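Local atomic coordinates of trehalose synthase regulatory protein (Candida albicans, PDB entry 5HUS), a protein that probably serves as a regulatory subunit of the trehalose synthase complex, its C-terminal domain being built like a trehalose-phosphatase of the HAD clan. Residues N9-K12 and D13-V17; K116-L119 and N120-P124; F151-G154 and K155-E159. All coordinates share one frame; numbering follows the deposited sequence.

Overall arrangement
Three local contacts sit in different places of the fold. Contact 1 (9-17) lies on the short helix 8-15, packed against the large mixed sheet; one flank is buried and aromatic, the other exposed and polar. Contacts 2 and 3 share the other part of the molecule, their centres about 27 Å apart, while the centre of contact 1 lies about 43 and 44 Å from theirs, on the opposite side of the chain's centre. Contact 2 (116-124), opening helix 116-136, is a surface contact of carboxylate, indole and water bridges. Contact 3 (151-159), partly buried, leads strand 149-152 into helix 156-159 and relies on a type II' beta turn, glycine at its second position, and a serine hydroxyl.

Contact 1 (N9-K12 and D13-V17); sequences NAFK and DWCSV
The thiol of C15 lies over one face of the F11 ring, a sulfur-aromatic contact made four residues apart within a single short helix. SG sits 3.7 Å from the centroid of that ring, 21° off the ring normal and shifted toward the rim on the CZ side, where F11 CZ to C15 SG is 3.5 Å. F11 reaches this position because its CG stands anti to the backbone N (chi1 175°), carrying the ring along the helix toward the following turn.

W14 meets another part of the same ring. Its CZ3 comes within 3.7 Å of F11 CE1; the two rings are turned only 25° apart, but near parallel as they are, they are slid apart and barely overlap. F11 O lies in the plane of the indole, at its edge.

Under these side chains run regular i to i+4 bonds: D13 N gives to N9 O at 2.8 Å, and C15 N to F11 O at 2.9 Å. W14 N does likewise with A10 O. Beyond C15, S16 is the centre of an inverse gamma turn in which V17 N bonds back to C15 O.

The F11 ring also packs on I303 and L304 of helix 297-304, and W14 reaches strands 20-26, 243-250 and 272-278. Helix 8-15 is thus an amphipathic surface helix whose aromatic flank lies against the parallel strands of a Rossmann-like alpha/beta core, as in HAD proteins.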
loop_
_atom_site.group_PDB
_atom_site.type_symbol
_atom_site.label_atom_id
_atom_site.label_comp_id
_atom_site.label_asym_id
_atom_site.label_seq_id
_atom_site.Cartn_x
_atom_site.Cartn_y
_atom_site.Cartn_z
ATOM N N ASN A 9 23.789 8.225 0.715
ATOM C CA ASN A 9 24.204 8.746 2.011
ATOM C C ASN A 9 23.030 8.902 2.964
ATOM O O ASN A 9 23.122 8.528 4.132
ATOM C CB ASN A 9 24.927 10.086 1.853
ATOM C CG ASN A 9 26.334 9.925 1.317
ATOM O OD1 ASN A 9 26.940 8.863 1.453
ATOM N ND2 ASN A 9 26.862 10.979 0.709
ATOM N N ALA A 10 21.926 9.448 2.459
ATOM C CA ALA A 10 20.715 9.601 3.255
ATOM C C ALA A 10 20.184 8.237 3.688
ATOM O O ALA A 10 19.729 8.063 4.822
ATOM C CB ALA A 10 19.658 10.367 2.473
ATOM N N PHE A 11 20.255 7.267 2.782
ATOM C CA PHE A 11 19.833 5.907 3.089
ATOM C C PHE A 11 20.740 5.262 4.132
ATOM O O PHE A 11 20.259 4.661 5.088
ATOM C CB PHE A 11 19.802 5.049 1.818
ATOM C CG PHE A 11 19.497 3.600 2.077
ATOM C CD1 PHE A 11 18.233 3.208 2.495
ATOM C CD2 PHE A 11 20.472 2.632 1.910
ATOM C CE1 PHE A 11 17.947 1.878 2.738
ATOM C CE2 PHE A 11 20.191 1.298 2.149
ATOM C CZ PHE A 11 18.927 0.922 2.563
ATOM N N LYS A 12 22.053 5.391 3.941
ATOM C CA LYS A 12 23.022 4.813 4.867
ATOM C C LYS A 12 22.950 5.460 6.243
ATOM O O LYS A 12 23.184 4.802 7.256
ATOM C CB LYS A 12 24.443 4.938 4.311
ATOM C CG LYS A 12 24.734 4.010 3.149
ATOM C CD LYS A 12 24.444 2.566 3.519
ATOM C CE LYS A 12 24.866 1.622 2.404
ATOM N NZ LYS A 12 24.641 0.194 2.765
ATOM N N ASP A 13 22.638 6.752 6.276
ATOM C CA ASP A 13 22.406 7.442 7.542
ATOM C C ASP A 13 21.201 6.842 8.255
ATOM O O ASP A 13 21.225 6.612 9.463
ATOM C CB ASP A 13 22.194 8.939 7.316
ATOM C CG ASP A 13 23.490 9.675 7.040
ATOM O OD1 ASP A 13 24.563 9.112 7.348
ATOM O OD2 ASP A 13 23.435 10.810 6.520
ATOM N N TRP A 14 20.143 6.589 7.492
ATOM C CA TRP A 14 18.941 5.958 8.023
ATOM C C TRP A 14 19.245 4.554 8.556
ATOM O O TRP A 14 18.707 4.142 9.586
ATOM C CB TRP A 14 17.856 5.909 6.934
ATOM C CG TRP A 14 16.651 5.093 7.284
ATOM C CD1 TRP A 14 15.543 5.512 7.966
ATOM C CD2 TRP A 14 16.421 3.716 6.955
ATOM N NE1 TRP A 14 14.644 4.479 8.088
ATOM C CE2 TRP A 14 15.160 3.367 7.476
ATOM C CE3 TRP A 14 17.165 2.742 6.276
ATOM C CZ2 TRP A 14 14.624 2.088 7.341
ATOM C CZ3 TRP A 14 16.630 1.474 6.139
ATOM C CH2 TRP A 14 15.368 1.159 6.670
ATOM N N CYS A 15 20.119 3.830 7.859
ATOM C CA CYS A 15 20.538 2.491 8.281
ATOM C C CYS A 15 21.388 2.497 9.545
ATOM O O CYS A 15 21.592 1.453 10.167
ATOM C CB CYS A 15 21.341 1.803 7.174
ATOM S SG CYS A 15 20.430 1.317 5.718
ATOM N N SER A 16 21.905 3.664 9.911
ATOM C CA SER A 16 22.878 3.751 10.996
ATOM C C SER A 16 22.201 3.634 12.356
ATOM O O SER A 16 22.175 4.584 13.140
ATOM C CB SER A 16 23.666 5.058 10.902
ATOM O OG SER A 16 24.785 5.032 11.771
ATOM N N VAL A 17 21.641 2.457 12.623
ATOM C CA VAL A 17 20.940 2.206 13.873
ATOM C C VAL A 17 21.306 0.844 14.438
ATOM O O VAL A 17 21.851 -0.012 13.740
ATOM C CB VAL A 17 19.400 2.261 13.699
ATOM C CG1 VAL A 17 18.942 3.665 13.343
ATOM C CG2 VAL A 17 18.943 1.255 12.647
#

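Contact 2 (K116-L119 and N120-P124); sequences KDEL and NSWMP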
loop_
_atom_site.group_PDB
_atom_site.type_symbol
_atom_site.label_atom_id
_atom_site.label_comp_id
_atom_site.label_asym_id
_atom_site.label_seq_id
_atom_site.Cartn_x
_atom_site.Cartn_y
_atom_site.Cartn_z
ATOM N N LYS A 116 -14.006 -10.944 7.587
ATOM C CA LYS A 116 -14.740 -11.683 6.570
ATOM C C LYS A 116 -16.246 -11.440 6.661
ATOM O O LYS A 116 -16.928 -11.428 5.636
ATOM C CB LYS A 116 -14.445 -13.179 6.661
ATOM C CG LYS A 116 -14.894 -13.943 5.420
ATOM C CD LYS A 116 -14.484 -15.404 5.459
ATOM C CE LYS A 116 -14.228 -15.936 4.054
ATOM N NZ LYS A 116 -15.267 -15.491 3.080
ATOM N N ASP A 117 -16.761 -11.240 7.873
ATOM C CA ASP A 117 -18.183 -10.934 8.035
ATOM C C ASP A 117 -18.519 -9.575 7.421
ATOM O O ASP A 117 -19.569 -9.406 6.803
ATOM C CB ASP A 117 -18.591 -10.964 9.513
ATOM C CG ASP A 117 -18.788 -12.378 10.037
ATOM O OD1 ASP A 117 -18.978 -13.304 9.218
ATOM O OD2 ASP A 117 -18.762 -12.564 11.271
ATOM N N GLU A 118 -17.623 -8.609 7.584
ATOM C CA GLU A 118 -17.776 -7.326 6.904
ATOM C C GLU A 118 -17.767 -7.507 5.388
ATOM O O GLU A 118 -18.618 -6.962 4.682
ATOM C CB GLU A 118 -16.670 -6.355 7.326
ATOM C CG GLU A 118 -16.770 -5.892 8.782
ATOM C CD GLU A 118 -15.743 -4.836 9.136
ATOM O OE1 GLU A 118 -15.020 -4.368 8.230
ATOM O OE2 GLU A 118 -15.650 -4.472 10.327
ATOM N N LEU A 119 -16.801 -8.273 4.887
ATOM C CA LEU A 119 -16.710 -8.547 3.455
ATOM C C LEU A 119 -17.967 -9.219 2.921
ATOM O O LEU A 119 -18.525 -8.793 1.909
ATOM C CB LEU A 119 -15.499 -9.427 3.146
ATOM C CG LEU A 119 -14.132 -8.828 3.479
ATOM C CD1 LEU A 119 -13.032 -9.766 3.019
ATOM C CD2 LEU A 119 -13.977 -7.456 2.840
ATOM N N ASN A 120 -18.404 -10.278 3.595
ATOM C CA ASN A 120 -19.612 -10.988 3.186
ATOM C C ASN A 120 -20.833 -10.079 3.152
ATOM O O ASN A 120 -21.712 -10.242 2.300
ATOM C CB ASN A 120 -19.885 -12.173 4.115
ATOM C CG ASN A 120 -18.891 -13.300 3.932
ATOM O OD1 ASN A 120 -18.176 -13.357 2.932
ATOM N ND2 ASN A 120 -18.853 -14.216 4.894
ATOM N N SER A 121 -20.878 -9.116 4.067
ATOM C CA SER A 121 -22.035 -8.231 4.185
ATOM C C SER A 121 -22.038 -7.069 3.191
ATOM O O SER A 121 -23.087 -6.725 2.650
ATOM C CB SER A 121 -22.136 -7.670 5.604
ATOM O OG SER A 121 -22.550 -8.669 6.516
ATOM N N TRP A 122 -20.876 -6.466 2.945
ATOM C CA TRP A 122 -20.833 -5.216 2.181
ATOM C C TRP A 122 -20.366 -5.359 0.736
ATOM O O TRP A 122 -20.855 -4.644 -0.138
ATOM C CB TRP A 122 -19.934 -4.208 2.885
ATOM C CG TRP A 122 -20.355 -3.920 4.282
ATOM C CD1 TRP A 122 -21.623 -3.976 4.789
ATOM C CD2 TRP A 122 -19.505 -3.549 5.369
ATOM N NE1 TRP A 122 -21.612 -3.653 6.124
ATOM C CE2 TRP A 122 -20.325 -3.387 6.506
ATOM C CE3 TRP A 122 -18.130 -3.331 5.495
ATOM C CZ2 TRP A 122 -19.813 -3.018 7.751
ATOM C CZ3 TRP A 122 -17.624 -2.962 6.732
ATOM C CH2 TRP A 122 -18.463 -2.810 7.841
ATOM N N MET A 123 -19.416 -6.255 0.486
ATOM C CA MET A 123 -18.881 -6.412 -0.870
ATOM C C MET A 123 -19.970 -6.675 -1.929
ATOM O O MET A 123 -19.963 -6.018 -2.969
ATOM C CB MET A 123 -17.823 -7.523 -0.916
ATOM C CG MET A 123 -16.484 -7.132 -0.315
ATOM S SD MET A 123 -15.594 -5.938 -1.330
ATOM C CE MET A 123 -15.106 -6.963 -2.717
ATOM N N PRO A 124 -20.913 -7.614 -1.676
ATOM C CA PRO A 124 -21.920 -7.840 -2.724
ATOM C C PRO A 124 -22.747 -6.594 -3.050
ATOM O O PRO A 124 -23.059 -6.364 -4.225
ATOM C CB PRO A 124 -22.807 -8.939 -2.126
ATOM C CG PRO A 124 -21.904 -9.670 -1.194
ATOM C CD PRO A 124 -21.045 -8.598 -0.584
HETATM O O HOH W 1 -20.844 -13.748 7.199
HETATM O O HOH W 2 -21.597 -11.179 7.194
#
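One face of the W122 indole is occupied by its own helix: E118 CB stands over the six-membered ring, 4.0 Å from its centroid, in a CH-pi contact, and E118 O lies over the same ring system, offset toward the rim. The E118 side chain runs alongside the indole in the same direction, extended beyond CG (chi2 -175°), which brings its carboxylate to the far end of the ring: OE1 is 3.3 Å from W122 CZ3. The carboxylate, turned 35° from the ring plane, lies beside the CZ3/CH2 rim and a little above that plane.

E118 O also accepts the backbone N of W122 at 2.9 Å, with a weak second bond from S121 N. On the next flank, L119 CD2 and M123 CG pack 4.0 Å apart, both side chains heading the same way.

Water ties up the polar flank. One molecule donates to D117 OD1 at 2.8 Å and accepts from N120 ND2; another donates to D117 O at 2.7 Å and also bonds S121 OG.

P124 has no N-H to give, and the helix kinks there. Just before helix 116-136, D115 OD2 bonds the backbone N of E118. Loop residues A114, A147 and N182 border L119 and W122, and E118 OE1 has a long, weak ion pair with K197 on strand 192-197 of the antiparallel sheet.

Contact 3 (F151-G154 and K155-E159); sequences FHAG and KSFSE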
loop_
_atom_site.group_PDB
_atom_site.type_symbol
_atom_site.label_atom_id
_atom_site.label_comp_id
_atom_site.label_asym_id
_atom_site.label_seq_id
_atom_site.Cartn_x
_atom_site.Cartn_y
_atom_site.Cartn_z
ATOM N N PHE A 151 -13.956 0.838 -9.936
ATOM C CA PHE A 151 -14.813 1.226 -11.046
ATOM C C PHE A 151 -13.950 1.947 -12.077
ATOM O O PHE A 151 -13.532 3.078 -11.854
ATOM C CB PHE A 151 -15.953 2.122 -10.542
ATOM C CG PHE A 151 -16.925 2.562 -11.607
ATOM C CD1 PHE A 151 -17.124 1.813 -12.754
ATOM C CD2 PHE A 151 -17.654 3.732 -11.446
ATOM C CE1 PHE A 151 -18.023 2.228 -13.723
ATOM C CE2 PHE A 151 -18.551 4.150 -12.412
ATOM C CZ PHE A 151 -18.733 3.396 -13.551
ATOM N N HIS A 152 -13.674 1.286 -13.198
ATOM C CA HIS A 152 -12.794 1.840 -14.224
ATOM C C HIS A 152 -13.572 2.598 -15.296
ATOM O O HIS A 152 -14.544 2.085 -15.842
ATOM C CB HIS A 152 -11.985 0.735 -14.902
ATOM C CG HIS A 152 -11.049 0.002 -13.990
ATOM N ND1 HIS A 152 -9.706 0.297 -13.918
ATOM C CD2 HIS A 152 -11.253 -1.038 -13.147
ATOM C CE1 HIS A 152 -9.124 -0.519 -13.056
ATOM N NE2 HIS A 152 -10.040 -1.340 -12.577
ATOM N N ALA A 153 -13.128 3.811 -15.607
ATOM C CA ALA A 153 -13.752 4.595 -16.667
ATOM C C ALA A 153 -13.579 3.901 -18.015
ATOM O O ALA A 153 -14.468 3.945 -18.862
ATOM C CB ALA A 153 -13.165 5.993 -16.711
ATOM N N GLY A 154 -12.429 3.258 -18.198
ATOM C CA GLY A 154 -12.141 2.554 -19.433
ATOM C C GLY A 154 -12.293 3.471 -20.631
ATOM O O GLY A 154 -11.808 4.602 -20.621
ATOM N N LYS A 155 -13.004 2.991 -21.645
ATOM C CA LYS A 155 -13.150 3.723 -22.898
ATOM C C LYS A 155 -14.111 4.904 -22.776
ATOM O O LYS A 155 -14.100 5.802 -23.618
ATOM C CB LYS A 155 -13.620 2.780 -24.010
ATOM C CG LYS A 155 -13.438 3.341 -25.418
ATOM C CD LYS A 155 -14.061 2.431 -26.466
ATOM C CE LYS A 155 -14.142 3.126 -27.820
ATOM N NZ LYS A 155 -15.108 2.454 -28.732
ATOM N N SER A 156 -14.937 4.910 -21.733
ATOM C CA SER A 156 -15.884 6.007 -21.538
ATOM C C SER A 156 -15.141 7.324 -21.348
ATOM O O SER A 156 -15.671 8.395 -21.646
ATOM C CB SER A 156 -16.798 5.741 -20.338
ATOM O OG SER A 156 -16.139 6.019 -19.113
ATOM N N PHE A 157 -13.907 7.228 -20.863
ATOM C CA PHE A 157 -13.081 8.397 -20.576
ATOM C C PHE A 157 -12.659 9.110 -21.854
ATOM O O PHE A 157 -12.502 10.331 -21.869
ATOM C CB PHE A 157 -11.845 7.989 -19.775
ATOM C CG PHE A 157 -11.141 9.136 -19.109
ATOM C CD1 PHE A 157 -11.667 9.713 -17.964
ATOM C CD2 PHE A 157 -9.946 9.624 -19.613
ATOM C CE1 PHE A 157 -11.018 10.765 -17.339
ATOM C CE2 PHE A 157 -9.292 10.676 -18.992
ATOM C CZ PHE A 157 -9.829 11.246 -17.855
ATOM N N SER A 158 -12.461 8.342 -22.921
ATOM C CA SER A 158 -12.073 8.921 -24.202
ATOM C C SER A 158 -13.311 9.306 -25.013
ATOM O O SER A 158 -13.303 10.299 -25.740
ATOM C CB SER A 158 -11.185 7.947 -24.985
ATOM O OG SER A 158 -11.783 6.668 -25.091
ATOM N N GLU A 159 -14.377 8.524 -24.876
ATOM C CA GLU A 159 -15.633 8.807 -25.566
ATOM C C GLU A 159 -16.246 10.133 -25.113
ATOM O O GLU A 159 -16.823 10.866 -25.918
ATOM C CB GLU A 159 -16.626 7.662 -25.352
ATOM C CG GLU A 159 -16.302 6.414 -26.159
ATOM C CD GLU A 159 -16.387 6.654 -27.656
ATOM O OE1 GLU A 159 -17.444 7.132 -28.121
ATOM O OE2 GLU A 159 -15.397 6.373 -28.365
#
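The S156 side chain turns back on A153, the first residue of the turn that S156 closes. Its CB passes 3.3 Å from A153 O, and its OG goes on to donate to that same oxygen at 2.7 Å, lying also 3.8 Å from A153 CB. With chi1 at 79°, OG sits between the backbone N and the carbonyl carbon, and this folds the hydroxyl back toward the preceding chain. S156 N gives A153 O a second bond, 3.1 Å long, from the same face of the carbonyl plane, so two donors of one residue grip a single oxygen.

That backbone bond closes a type II' beta turn from A153 to S156. G154 takes its second position with a positive phi of 55° and psi of -132°, a conformation that suits glycine. A weak bond from F157 N to G154 O carries the chain onward, while A153 CB and F157 CB touch at 3.9 Å.

K155 O collects three donors: S158 N, E159 N and the hydroxyl of S158, whose OG is 2.9 Å away. The extended K155 side chain finishes in a long salt bridge, NZ to E159 OE2 at 3.9 Å.

The segment leads from strand 149-152, paired with 141-144 and 192-197 in the four-stranded antiparallel sheet, into helix 156-159. Helix 161-179 packs behind the turn, with S164 bonded to the S156 hydroxyl and M168 against A153, while F151 rests on V130, K133 and V134 of helix 116-136.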